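Local coordinates for putative cell filamentation protein (Bartonella quintana, PDB 4N67) that probably transfers AMP from ATP to target proteins as a Fic-domain adenylyltransferase, and binds ADP in its nucleotide pocket, at residues Ala60-Ile65 with Ala152-Lys157; Gln136-Asn141 with Gln172-Lys177; Glu144-Leu149 with Tyr190-Ala195. The protein carries 2 engineered substitutions. All blocks are in the same frame, centred on the assembly; numbering follows the deposited sequence.

Interaction 1 of 3, residues Ala60-Ile65 with Ala152-Lys157. With ADP (adenosine-5'-diphosphate), chain B.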
loop_
_atom_site.group_PDB
_atom_site.type_symbol
_atom_site.label_atom_id
_atom_site.label_comp_id
_atom_site.label_asym_id
_atom_site.label_seq_id
_atom_site.Cartn_x
_atom_site.Cartn_y
_atom_site.Cartn_z
ATOM N N ALA A 60 2.015 11.508 3.639
ATOM C CA ALA A 60 3.377 11.473 4.167
ATOM C C ALA A 60 3.630 10.218 4.943
ATOM O O ALA A 60 4.701 9.624 4.842
ATOM C CB ALA A 60 3.666 12.669 5.027
ATOM N N TYR A 61 2.663 9.787 5.733
ATOM C CA TYR A 61 2.842 8.548 6.461
ATOM C C TYR A 61 2.930 7.359 5.509
ATOM O O TYR A 61 3.737 6.439 5.718
ATOM C CB TYR A 61 1.728 8.391 7.509
ATOM C CG TYR A 61 1.918 7.197 8.421
ATOM C CD1 TYR A 61 3.055 7.038 9.193
ATOM C CD2 TYR A 61 0.929 6.223 8.513
ATOM C CE1 TYR A 61 3.219 5.937 10.025
ATOM C CE2 TYR A 61 1.059 5.127 9.340
ATOM C CZ TYR A 61 2.197 4.983 10.096
ATOM O OH TYR A 61 2.304 3.900 10.934
ATOM N N LEU A 62 2.080 7.325 4.481
ATOM C CA LEU A 62 2.128 6.253 3.493
ATOM C C LEU A 62 3.500 6.203 2.840
ATOM O O LEU A 62 4.084 5.123 2.688
ATOM C CB LEU A 62 1.021 6.425 2.470
ATOM C CG LEU A 62 0.794 5.261 1.547
ATOM C CD1 LEU A 62 0.019 4.157 2.226
ATOM C CD2 LEU A 62 0.044 5.719 0.313
ATOM N N ARG A 63 4.042 7.380 2.509
ATOM C CA ARG A 63 5.385 7.427 1.952
ATOM C C ARG A 63 6.450 6.914 2.932
ATOM O O ARG A 63 7.382 6.205 2.557
ATOM C CB ARG A 63 5.705 8.846 1.498
ATOM C CG ARG A 63 4.925 9.284 0.261
ATOM C CD ARG A 63 5.319 10.697 -0.171
ATOM N NE ARG A 63 4.792 11.021 -1.488
ATOM C CZ ARG A 63 3.642 11.633 -1.748
ATOM N NH1 ARG A 63 2.856 12.091 -0.785
ATOM N NH2 ARG A 63 3.310 11.855 -3.020
ATOM N N THR A 64 6.296 7.262 4.194
ATOM C CA THR A 64 7.199 6.757 5.229
ATOM C C THR A 64 7.156 5.235 5.334
ATOM O O THR A 64 8.200 4.588 5.420
ATOM C CB THR A 64 6.898 7.393 6.577
ATOM O OG1 THR A 64 7.335 8.759 6.534
ATOM C CG2 THR A 64 7.603 6.699 7.690
ATOM N N ILE A 65 5.966 4.644 5.323
ATOM C CA ILE A 65 5.874 3.206 5.321
ATOM C C ILE A 65 6.599 2.592 4.141
ATOM O O ILE A 65 7.402 1.662 4.298
ATOM C CB ILE A 65 4.406 2.723 5.332
ATOM C CG1 ILE A 65 3.706 3.163 6.627
ATOM C CG2 ILE A 65 4.322 1.223 5.161
ATOM C CD1 ILE A 65 2.213 2.972 6.572
ATOM N N ALA A 152 -5.465 4.448 -5.977
ATOM C CA ALA A 152 -4.386 5.446 -6.075
ATOM C C ALA A 152 -3.045 4.812 -6.495
ATOM O O ALA A 152 -2.294 5.394 -7.284
ATOM C CB ALA A 152 -4.227 6.201 -4.770
ATOM N N HIS A 153 -2.753 3.625 -5.954
ATOM C CA HIS A 153 -1.590 2.838 -6.338
ATOM C C HIS A 153 -0.349 3.715 -6.483
ATOM O O HIS A 153 0.217 3.821 -7.571
ATOM C CB HIS A 153 -1.890 2.097 -7.646
ATOM C CG HIS A 153 -0.924 1.014 -7.987
ATOM N ND1 HIS A 153 -1.043 -0.257 -7.478
ATOM C CD2 HIS A 153 0.113 0.973 -8.856
ATOM C CE1 HIS A 153 -0.101 -1.030 -7.994
ATOM N NE2 HIS A 153 0.615 -0.308 -8.833
ATOM N N PRO A 154 0.052 4.408 -5.405
ATOM C CA PRO A 154 0.963 5.536 -5.587
ATOM C C PRO A 154 2.383 5.248 -5.990
ATOM O O PRO A 154 3.062 6.171 -6.415
ATOM C CB PRO A 154 0.944 6.244 -4.221
ATOM C CG PRO A 154 -0.285 5.734 -3.561
ATOM C CD PRO A 154 -0.451 4.340 -4.026
ATOM N N PHE A 155 2.828 4.002 -5.830
ATOM C CA PHE A 155 4.227 3.636 -6.042
ATOM C C PHE A 155 4.427 2.765 -7.274
ATOM O O PHE A 155 3.533 2.056 -7.708
ATOM C CB PHE A 155 4.779 2.966 -4.769
ATOM C CG PHE A 155 4.562 3.782 -3.512
ATOM C CD1 PHE A 155 5.402 4.855 -3.207
ATOM C CD2 PHE A 155 3.502 3.532 -2.672
ATOM C CE1 PHE A 155 5.172 5.634 -2.099
ATOM C CE2 PHE A 155 3.280 4.328 -1.560
ATOM C CZ PHE A 155 4.119 5.381 -1.286
ATOM N N ARG A 156 5.637 2.779 -7.786
ATOM C CA ARG A 156 5.941 1.927 -8.941
ATOM C C ARG A 156 5.767 0.431 -8.611
ATOM O O ARG A 156 5.346 -0.353 -9.477
ATOM C CB ARG A 156 7.341 2.237 -9.448
ATOM C CG ARG A 156 7.855 1.290 -10.512
ATOM C CD ARG A 156 7.034 1.344 -11.804
ATOM N NE ARG A 156 7.567 0.387 -12.781
ATOM C CZ ARG A 156 7.398 -0.936 -12.736
ATOM N NH1 ARG A 156 6.726 -1.514 -11.762
ATOM N NH2 ARG A 156 7.989 -1.700 -13.663
ATOM N N LYS A 157 6.102 0.056 -7.381
ATOM C CA LYS A 157 5.940 -1.292 -6.875
ATOM C C LYS A 157 5.888 -1.229 -5.357
ATOM O O LYS A 157 6.340 -0.228 -4.772
ATOM C CB LYS A 157 7.120 -2.176 -7.310
ATOM C CG LYS A 157 6.899 -3.657 -7.114
ATOM C CD LYS A 157 8.090 -4.452 -7.619
ATOM C CE LYS A 157 7.949 -5.916 -7.206
ATOM N NZ LYS A 157 9.183 -6.419 -6.513
HETATM P PB ADP B . 2.710 -3.945 -6.611
HETATM O O1B ADP B . 2.809 -3.927 -8.145
HETATM O O2B ADP B . 2.358 -2.589 -6.103
HETATM O O3B ADP B . 3.942 -4.523 -5.910
HETATM P PA ADP B . 0.649 -5.607 -5.332
HETATM O O1A ADP B . 0.570 -7.137 -5.450
HETATM O O2A ADP B . 1.290 -5.063 -4.076
HETATM O O3A ADP B . 1.503 -5.007 -6.598
HETATM O "O5'" ADP B . -0.816 -5.042 -5.570
HETATM C "C5'" ADP B . -1.194 -3.724 -5.155
HETATM C "C4'" ADP B . -2.678 -3.750 -4.805
HETATM O "O4'" ADP B . -3.453 -3.866 -6.015
HETATM C "C3'" ADP B . -3.059 -4.913 -3.893
HETATM O "O3'" ADP B . -3.935 -4.463 -2.840
HETATM C "C2'" ADP B . -3.776 -5.868 -4.829
HETATM O "O2'" ADP B . -4.746 -6.711 -4.192
HETATM C "C1'" ADP B . -4.413 -4.922 -5.804
HETATM N N9 ADP B . -4.758 -5.510 -7.114
HETATM C C8 ADP B . -4.260 -6.610 -7.712
HETATM N N7 ADP B . -4.857 -6.742 -8.920
HETATM C C5 ADP B . -5.726 -5.740 -9.100
HETATM C C6 ADP B . -6.672 -5.298 -10.133
HETATM N N6 ADP B . -6.757 -6.039 -11.280
HETATM N N1 ADP B . -7.400 -4.185 -9.947
HETATM C C2 ADP B . -7.270 -3.472 -8.794
HETATM N N3 ADP B . -6.424 -3.837 -7.805
HETATM C C4 ADP B . -5.649 -4.916 -7.895
#
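Leu-62 and Phe-155 owe their meeting to two first torsions: in Leu-62, chi1 of -169° sets CG opposite the backbone N and sends the isobutyl group off the helix, while in Phe-155, chi1 of -53° places CG opposite the carbonyl carbon and swings the ring to the same helix. The leucine CD2 comes down 4.0 Å from Phe-155 CE2, and the far corner of the ring, CZ, reaches the backbone. Phe-155 CZ lies 4.0 Å from Arg-63 CA, to which the ring presents its edge. Pro-154 completes the patch from beside the phenylalanine. Its CG is 3.9 Å from Leu-62 CD2, the two side chains running nearly perpendicular, and its CB lies over one face of the Phe-155 ring, offset toward the rim, while His-66 stacks on that ring. No hydrogen bond joins the two segments; the contact is apolar and buried. The guanidinium of Arg-63 is engaged outside them, NH2 hydrogen-bonding to Thr-80 OG1 and Gln-114 OE1.

Residues 152-157 thus have one side packed on helix 59-70 and another turned to the nucleotide. His-153, at the positive phi (43°) that ends helix 135-152, directs its ring to the beta-phosphate, CE1 standing 3.5 Å from ADP O2B, and stacks on Phe-107. Lys-157 touches the same phosphate with its aliphatic part: CG is 3.3 Å from ADP O3B, whereas NZ runs on to 5.6 Å from ADP O3B. Gly-158, Asn-159 and Gly-160 also bond ADP, and the loop reads His-Pro-Phe-Arg-Lys-Gly-Asn-Gly, a variant of the Fic signature motif in which Lys-157 takes the place usually held by an acidic residue.

Interaction 2 of 3, residues Gln136-Asn141 with Gln172-Lys177; sequences QEFAAN and QAAGYK
Phe-138 of helix 135-152 and Tyr-176 lie against each other as an offset stack, ring centroids 4.4 Å apart and planes at 17°, just beyond the Schellman motif that ends helix 164-174. That motif, with Gly-175 at positive phi, turns the chain from the helix into strand 176-178, and so carries Tyr-176 beneath the phenylalanine.

The stack extends beyond the rings along Phe-138. Its CB already sits over the tyrosine face, 3.7 Å from Tyr-176 CE2, a CH-pi contact. One bond further, CG makes the nearest approach of all, 3.5 Å to Tyr-176 CD2. The two ortho carbons then part: CD1 stays over the same atom, Tyr-176 CD2, whereas CD2 moves on to the root of the other ring, 3.8 Å from Tyr-176 CG. On the CD1 side, Phe-138 CE1 remains close to Tyr-176 CD2 but lies nearer Ala-174 CB, at 3.8 Å, just before Gly-175. On the other side, Phe-138 CE2 comes to 3.8 Å from Tyr-176 CB. The tip, Phe-138 CZ, is 4.1 Å from Tyr-176 CB. Each CB lies over the other's ring because the two side chains run past each other in opposite directions; chi1 of 176°, with CG anti to the backbone N, brings the Phe-138 ring over Tyr-176.

Thr-212, on the strand that pairs with 176-178, touches both aromatic residues, and Leu-130 packs on Phe-138. At the tyrosine's far end, OH is hydrogen-bonded to the backbone O of Leu-133, just ahead of helix 135-152.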
loop_
_atom_site.group_PDB
_atom_site.type_symbol
_atom_site.label_atom_id
_atom_site.label_comp_id
_atom_site.label_asym_id
_atom_site.label_seq_id
_atom_site.Cartn_x
_atom_site.Cartn_y
_atom_site.Cartn_z
ATOM N N GLN A 136 -18.681 -3.664 12.870
ATOM C CA GLN A 136 -19.201 -3.747 11.498
ATOM C C GLN A 136 -18.862 -2.465 10.724
ATOM O O GLN A 136 -18.401 -2.520 9.589
ATOM C CB GLN A 136 -20.719 -3.948 11.517
ATOM N N GLU A 137 -19.133 -1.318 11.326
ATOM C CA GLU A 137 -18.813 -0.022 10.711
ATOM C C GLU A 137 -17.323 0.138 10.435
ATOM O O GLU A 137 -16.917 0.686 9.396
ATOM C CB GLU A 137 -19.244 1.123 11.595
ATOM C CG GLU A 137 -20.743 1.223 11.632
ATOM C CD GLU A 137 -21.244 2.086 12.745
ATOM O OE1 GLU A 137 -20.444 2.611 13.569
ATOM O OE2 GLU A 137 -22.481 2.228 12.801
ATOM N N PHE A 138 -16.510 -0.281 11.398
ATOM C CA PHE A 138 -15.094 -0.130 11.229
ATOM C C PHE A 138 -14.658 -0.938 10.005
ATOM O O PHE A 138 -13.897 -0.450 9.152
ATOM C CB PHE A 138 -14.309 -0.566 12.461
ATOM C CG PHE A 138 -12.835 -0.495 12.232
ATOM C CD1 PHE A 138 -12.156 0.709 12.351
ATOM C CD2 PHE A 138 -12.141 -1.605 11.800
ATOM C CE1 PHE A 138 -10.802 0.799 12.070
ATOM C CE2 PHE A 138 -10.794 -1.532 11.510
ATOM C CZ PHE A 138 -10.126 -0.326 11.655
ATOM N N ALA A 139 -15.129 -2.187 9.919
ATOM C CA ALA A 139 -14.762 -3.049 8.778
ATOM C C ALA A 139 -15.174 -2.434 7.455
ATOM O O ALA A 139 -14.383 -2.447 6.495
ATOM C CB ALA A 139 -15.302 -4.466 8.908
ATOM N N ALA A 140 -16.375 -1.884 7.383
ATOM C CA ALA A 140 -16.843 -1.297 6.124
ATOM C C ALA A 140 -16.004 -0.072 5.762
ATOM O O ALA A 140 -15.659 0.148 4.599
ATOM C CB ALA A 140 -18.319 -0.923 6.228
ATOM N N ASN A 141 -15.670 0.734 6.763
ATOM C CA ASN A 141 -14.933 1.942 6.514
ATOM C C ASN A 141 -13.486 1.611 6.151
ATOM O O ASN A 141 -12.912 2.268 5.279
ATOM C CB ASN A 141 -14.970 2.880 7.724
ATOM C CG ASN A 141 -16.181 3.797 7.714
ATOM O OD1 ASN A 141 -16.145 4.863 7.115
ATOM N ND2 ASN A 141 -17.237 3.398 8.392
ATOM N N GLN A 172 -4.905 -0.148 14.575
ATOM C CA GLN A 172 -4.326 -0.136 15.901
ATOM C C GLN A 172 -4.683 1.136 16.646
ATOM O O GLN A 172 -5.082 1.097 17.821
ATOM C CB GLN A 172 -2.818 -0.308 15.832
ATOM C CG GLN A 172 -2.120 -0.349 17.191
ATOM C CD GLN A 172 -0.610 -0.416 17.053
ATOM O OE1 GLN A 172 -0.066 -0.527 15.946
ATOM N NE2 GLN A 172 0.085 -0.324 18.178
ATOM N N ALA A 173 -4.602 2.260 15.961
ATOM C CA ALA A 173 -4.929 3.510 16.612
ATOM C C ALA A 173 -6.439 3.651 16.890
ATOM O O ALA A 173 -6.827 4.444 17.760
ATOM C CB ALA A 173 -4.407 4.672 15.802
ATOM N N ALA A 174 -7.277 2.897 16.176
ATOM C CA ALA A 174 -8.747 2.933 16.323
ATOM C C ALA A 174 -9.241 1.871 17.275
ATOM O O ALA A 174 -10.469 1.791 17.477
ATOM C CB ALA A 174 -9.423 2.757 14.982
ATOM N N GLY A 175 -8.322 1.071 17.827
ATOM C CA GLY A 175 -8.669 -0.021 18.756
ATOM C C GLY A 175 -8.959 -1.372 18.119
ATOM O O GLY A 175 -9.512 -2.250 18.766
ATOM N N TYR A 176 -8.557 -1.572 16.877
ATOM C CA TYR A 176 -8.817 -2.849 16.181
ATOM C C TYR A 176 -7.534 -3.474 15.656
ATOM O O TYR A 176 -6.652 -2.770 15.121
ATOM C CB TYR A 176 -9.768 -2.603 15.021
ATOM C CG TYR A 176 -11.185 -2.311 15.444
ATOM C CD1 TYR A 176 -12.028 -3.346 15.793
ATOM C CD2 TYR A 176 -11.692 -0.993 15.533
ATOM C CE1 TYR A 176 -13.323 -3.126 16.202
ATOM C CE2 TYR A 176 -12.992 -0.772 15.946
ATOM C CZ TYR A 176 -13.812 -1.837 16.279
ATOM O OH TYR A 176 -15.129 -1.655 16.717
ATOM N N LYS A 177 -7.417 -4.795 15.794
ATOM C CA LYS A 177 -6.311 -5.537 15.238
ATOM C C LYS A 177 -6.742 -6.028 13.864
ATOM O O LYS A 177 -7.712 -6.745 13.760
ATOM C CB LYS A 177 -5.929 -6.748 16.105
ATOM C CG LYS A 177 -4.795 -7.527 15.465
ATOM C CD LYS A 177 -4.151 -8.568 16.350
ATOM C CE LYS A 177 -3.031 -9.260 15.589
ATOM N NZ LYS A 177 -2.035 -8.323 15.019
#

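Interaction 3 of 3, residues Glu144-Leu149 with Tyr190-Ala195. With ADP (adenosine-5'-diphosphate), chain B.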
loop_
_atom_site.group_PDB
_atom_site.type_symbol
_atom_site.label_atom_id
_atom_site.label_comp_id
_atom_site.label_asym_id
_atom_site.label_seq_id
_atom_site.Cartn_x
_atom_site.Cartn_y
_atom_site.Cartn_z
ATOM N N GLU A 144 -13.348 0.654 2.587
ATOM C CA GLU A 144 -13.393 1.828 1.703
ATOM C C GLU A 144 -12.037 2.542 1.632
ATOM O O GLU A 144 -11.615 3.001 0.572
ATOM C CB GLU A 144 -14.486 2.801 2.129
ATOM C CG GLU A 144 -15.882 2.238 1.961
ATOM C CD GLU A 144 -16.977 3.289 2.104
ATOM O OE1 GLU A 144 -16.664 4.497 1.985
ATOM O OE2 GLU A 144 -18.146 2.910 2.342
ATOM N N VAL A 145 -11.351 2.652 2.755
ATOM C CA VAL A 145 -10.037 3.269 2.756
ATOM C C VAL A 145 -9.114 2.417 1.874
ATOM O O VAL A 145 -8.338 2.928 1.048
ATOM C CB VAL A 145 -9.475 3.367 4.196
ATOM C CG1 VAL A 145 -7.990 3.721 4.199
ATOM C CG2 VAL A 145 -10.292 4.360 5.001
ATOM N N PHE A 146 -9.188 1.105 2.042
ATOM C CA PHE A 146 -8.310 0.207 1.278
ATOM C C PHE A 146 -8.593 0.297 -0.216
ATOM O O PHE A 146 -7.661 0.311 -1.029
ATOM C CB PHE A 146 -8.439 -1.252 1.738
ATOM C CG PHE A 146 -7.269 -2.078 1.337
ATOM C CD1 PHE A 146 -6.093 -1.982 2.069
ATOM C CD2 PHE A 146 -7.275 -2.830 0.179
ATOM C CE1 PHE A 146 -4.966 -2.655 1.699
ATOM C CE2 PHE A 146 -6.133 -3.546 -0.194
ATOM C CZ PHE A 146 -4.980 -3.444 0.580
ATOM N N THR A 147 -9.856 0.312 -0.601
ATOM C CA THR A 147 -10.139 0.412 -2.044
ATOM C C THR A 147 -9.661 1.763 -2.593
ATOM O O THR A 147 -9.177 1.824 -3.717
ATOM C CB THR A 147 -11.608 0.152 -2.387
ATOM O OG1 THR A 147 -12.435 1.054 -1.684
ATOM C CG2 THR A 147 -11.997 -1.245 -1.978
ATOM N N ALA A 148 -9.769 2.835 -1.808
ATOM C CA ALA A 148 -9.219 4.122 -2.227
ATOM C C ALA A 148 -7.708 4.045 -2.426
ATOM O O ALA A 148 -7.166 4.539 -3.428
ATOM C CB ALA A 148 -9.576 5.194 -1.216
ATOM N N LEU A 149 -7.019 3.403 -1.495
ATOM C CA LEU A 149 -5.575 3.211 -1.643
ATOM C C LEU A 149 -5.243 2.366 -2.858
ATOM O O LEU A 149 -4.273 2.669 -3.599
ATOM C CB LEU A 149 -4.982 2.577 -0.378
ATOM C CG LEU A 149 -4.897 3.504 0.834
ATOM C CD1 LEU A 149 -4.569 2.675 2.074
ATOM C CD2 LEU A 149 -3.868 4.611 0.655
ATOM N N TYR A 190 -8.597 -11.092 -5.276
ATOM C CA TYR A 190 -9.978 -11.183 -5.676
ATOM C C TYR A 190 -10.763 -9.990 -5.175
ATOM O O TYR A 190 -11.506 -9.366 -5.923
ATOM C CB TYR A 190 -10.623 -12.515 -5.213
ATOM C CG TYR A 190 -12.124 -12.573 -5.455
ATOM C CD1 TYR A 190 -12.639 -12.763 -6.747
ATOM C CD2 TYR A 190 -13.032 -12.429 -4.412
ATOM C CE1 TYR A 190 -14.004 -12.791 -6.974
ATOM C CE2 TYR A 190 -14.399 -12.459 -4.638
ATOM C CZ TYR A 190 -14.877 -12.645 -5.920
ATOM O OH TYR A 190 -16.237 -12.687 -6.141
ATOM N N ALA A 191 -10.623 -9.668 -3.887
ATOM C CA ALA A 191 -11.401 -8.578 -3.344
ATOM C C ALA A 191 -11.039 -7.243 -4.013
ATOM O O ALA A 191 -11.920 -6.415 -4.246
ATOM C CB ALA A 191 -11.191 -8.472 -1.828
ATOM N N SER A 192 -9.756 -7.049 -4.274
ATOM C CA SER A 192 -9.244 -5.836 -4.949
ATOM C C SER A 192 -9.781 -5.694 -6.385
ATOM O O SER A 192 -10.268 -4.642 -6.785
ATOM C CB SER A 192 -7.725 -5.859 -4.972
ATOM O OG SER A 192 -7.160 -5.608 -3.675
ATOM N N ILE A 193 -9.757 -6.798 -7.114
ATOM C CA ILE A 193 -10.309 -6.845 -8.460
ATOM C C ILE A 193 -11.802 -6.553 -8.471
ATOM O O ILE A 193 -12.287 -5.735 -9.260
ATOM C CB ILE A 193 -10.041 -8.223 -9.083
ATOM C CG1 ILE A 193 -8.550 -8.409 -9.340
ATOM C CG2 ILE A 193 -10.839 -8.387 -10.379
ATOM C CD1 ILE A 193 -8.139 -9.845 -9.581
ATOM N N GLU A 194 -12.567 -7.231 -7.608
ATOM C CA GLU A 194 -13.992 -6.981 -7.547
ATOM C C GLU A 194 -14.305 -5.514 -7.325
ATOM O O GLU A 194 -15.186 -4.950 -7.984
ATOM C CB GLU A 194 -14.644 -7.832 -6.450
ATOM C CG GLU A 194 -14.910 -9.281 -6.854
ATOM C CD GLU A 194 -15.812 -9.370 -8.067
ATOM O OE1 GLU A 194 -16.898 -8.751 -8.063
ATOM O OE2 GLU A 194 -15.391 -10.013 -9.041
ATOM N N ALA A 195 -13.587 -4.874 -6.388
ATOM C CA ALA A 195 -13.873 -3.485 -6.088
ATOM C C ALA A 195 -13.521 -2.562 -7.252
ATOM O O ALA A 195 -14.318 -1.731 -7.649
ATOM C CB ALA A 195 -13.154 -3.039 -4.811
HETATM P PB ADP B . 2.710 -3.945 -6.611
HETATM O O1B ADP B . 2.809 -3.927 -8.145
HETATM O O2B ADP B . 2.358 -2.589 -6.103
HETATM O O3B ADP B . 3.942 -4.523 -5.910
HETATM P PA ADP B . 0.649 -5.607 -5.332
HETATM O O1A ADP B . 0.570 -7.137 -5.450
HETATM O O2A ADP B . 1.290 -5.063 -4.076
HETATM O O3A ADP B . 1.503 -5.007 -6.598
HETATM O "O5'" ADP B . -0.816 -5.042 -5.570
HETATM C "C5'" ADP B . -1.194 -3.724 -5.155
HETATM C "C4'" ADP B . -2.678 -3.750 -4.805
HETATM O "O4'" ADP B . -3.453 -3.866 -6.015
HETATM C "C3'" ADP B . -3.059 -4.913 -3.893
HETATM O "O3'" ADP B . -3.935 -4.463 -2.840
HETATM C "C2'" ADP B . -3.776 -5.868 -4.829
HETATM O "O2'" ADP B . -4.746 -6.711 -4.192
HETATM C "C1'" ADP B . -4.413 -4.922 -5.804
HETATM N N9 ADP B . -4.758 -5.510 -7.114
HETATM C C8 ADP B . -4.260 -6.610 -7.712
HETATM N N7 ADP B . -4.857 -6.742 -8.920
HETATM C C5 ADP B . -5.726 -5.740 -9.100
HETATM C C6 ADP B . -6.672 -5.298 -10.133
HETATM N N6 ADP B . -6.757 -6.039 -11.280
HETATM N N1 ADP B . -7.400 -4.185 -9.947
HETATM C C2 ADP B . -7.270 -3.472 -8.794
HETATM N N3 ADP B . -6.424 -3.837 -7.805
HETATM C C4 ADP B . -5.649 -4.916 -7.895
#
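Thr-147 and Ala-195 meet methyl to methyl where segments 144-149 and 190-195 come closest, the threonine CG2 standing 3.5 Å from Ala-195 CB. About one turn earlier on the second helix the approach is looser: Phe-146 brings its edge to Ser-192, with CE2 4.2 Å from OG. The ribose of ADP lies against both. Its O2' donates a 2.7 Å hydrogen bond to Ser-192 OG, and its O3' lies 3.6 Å from Phe-146 CE2, near the plane of the phenyl ring. Ile-193, next along the helix, leans its CG1 on the adenine end, 3.5 Å from ADP N6.

What sets these groups in place lies a shell further out. In Ser-192, chi1 of -73°, with OG anti to the carbonyl carbon, presents OG to the ribose. OG is also hydrogen-bonded to OD2 of Asp-150, with a weak further bond to the backbone O of Met-188, while OD1 of Asp-150 bonds ADP directly; since the serine accepts from O2', its own proton probably goes mainly to the carboxylate. The carboxylate thereby links helix 135-152, the ligand and helix 185-198. Met-204 of helix 202-211 packs on Phe-146, Thr-147 and Ser-192 alike, and Met-167 backs the phenylalanine. Gln-197 also bonds ADP. The two helices contribute residues to the ribose-and-adenine side of the nucleotide pocket of a Fic domain.

How the interactions relate
From the N terminus, helix 59-70 supplies the first partner of interaction 1, and helix 135-152 then gives the first halves of interactions 2 and 3 in turn. Residues 152-157, at the end of that helix and in the loop that follows, close interaction 1; the end of helix 164-174 with strand 176-178 closes interaction 2; helix 185-198 closes interaction 3. The second halves arrive in the same order as the first, so all three contacts cross and none encloses another. Helix 135-152 is tied near its start to the end of helix 164-174 and to strand 176-178, which pairs with strand 212-214, and further on to helix 185-198. Interactions 1 and 3 touch through Leu-149 and share ADP.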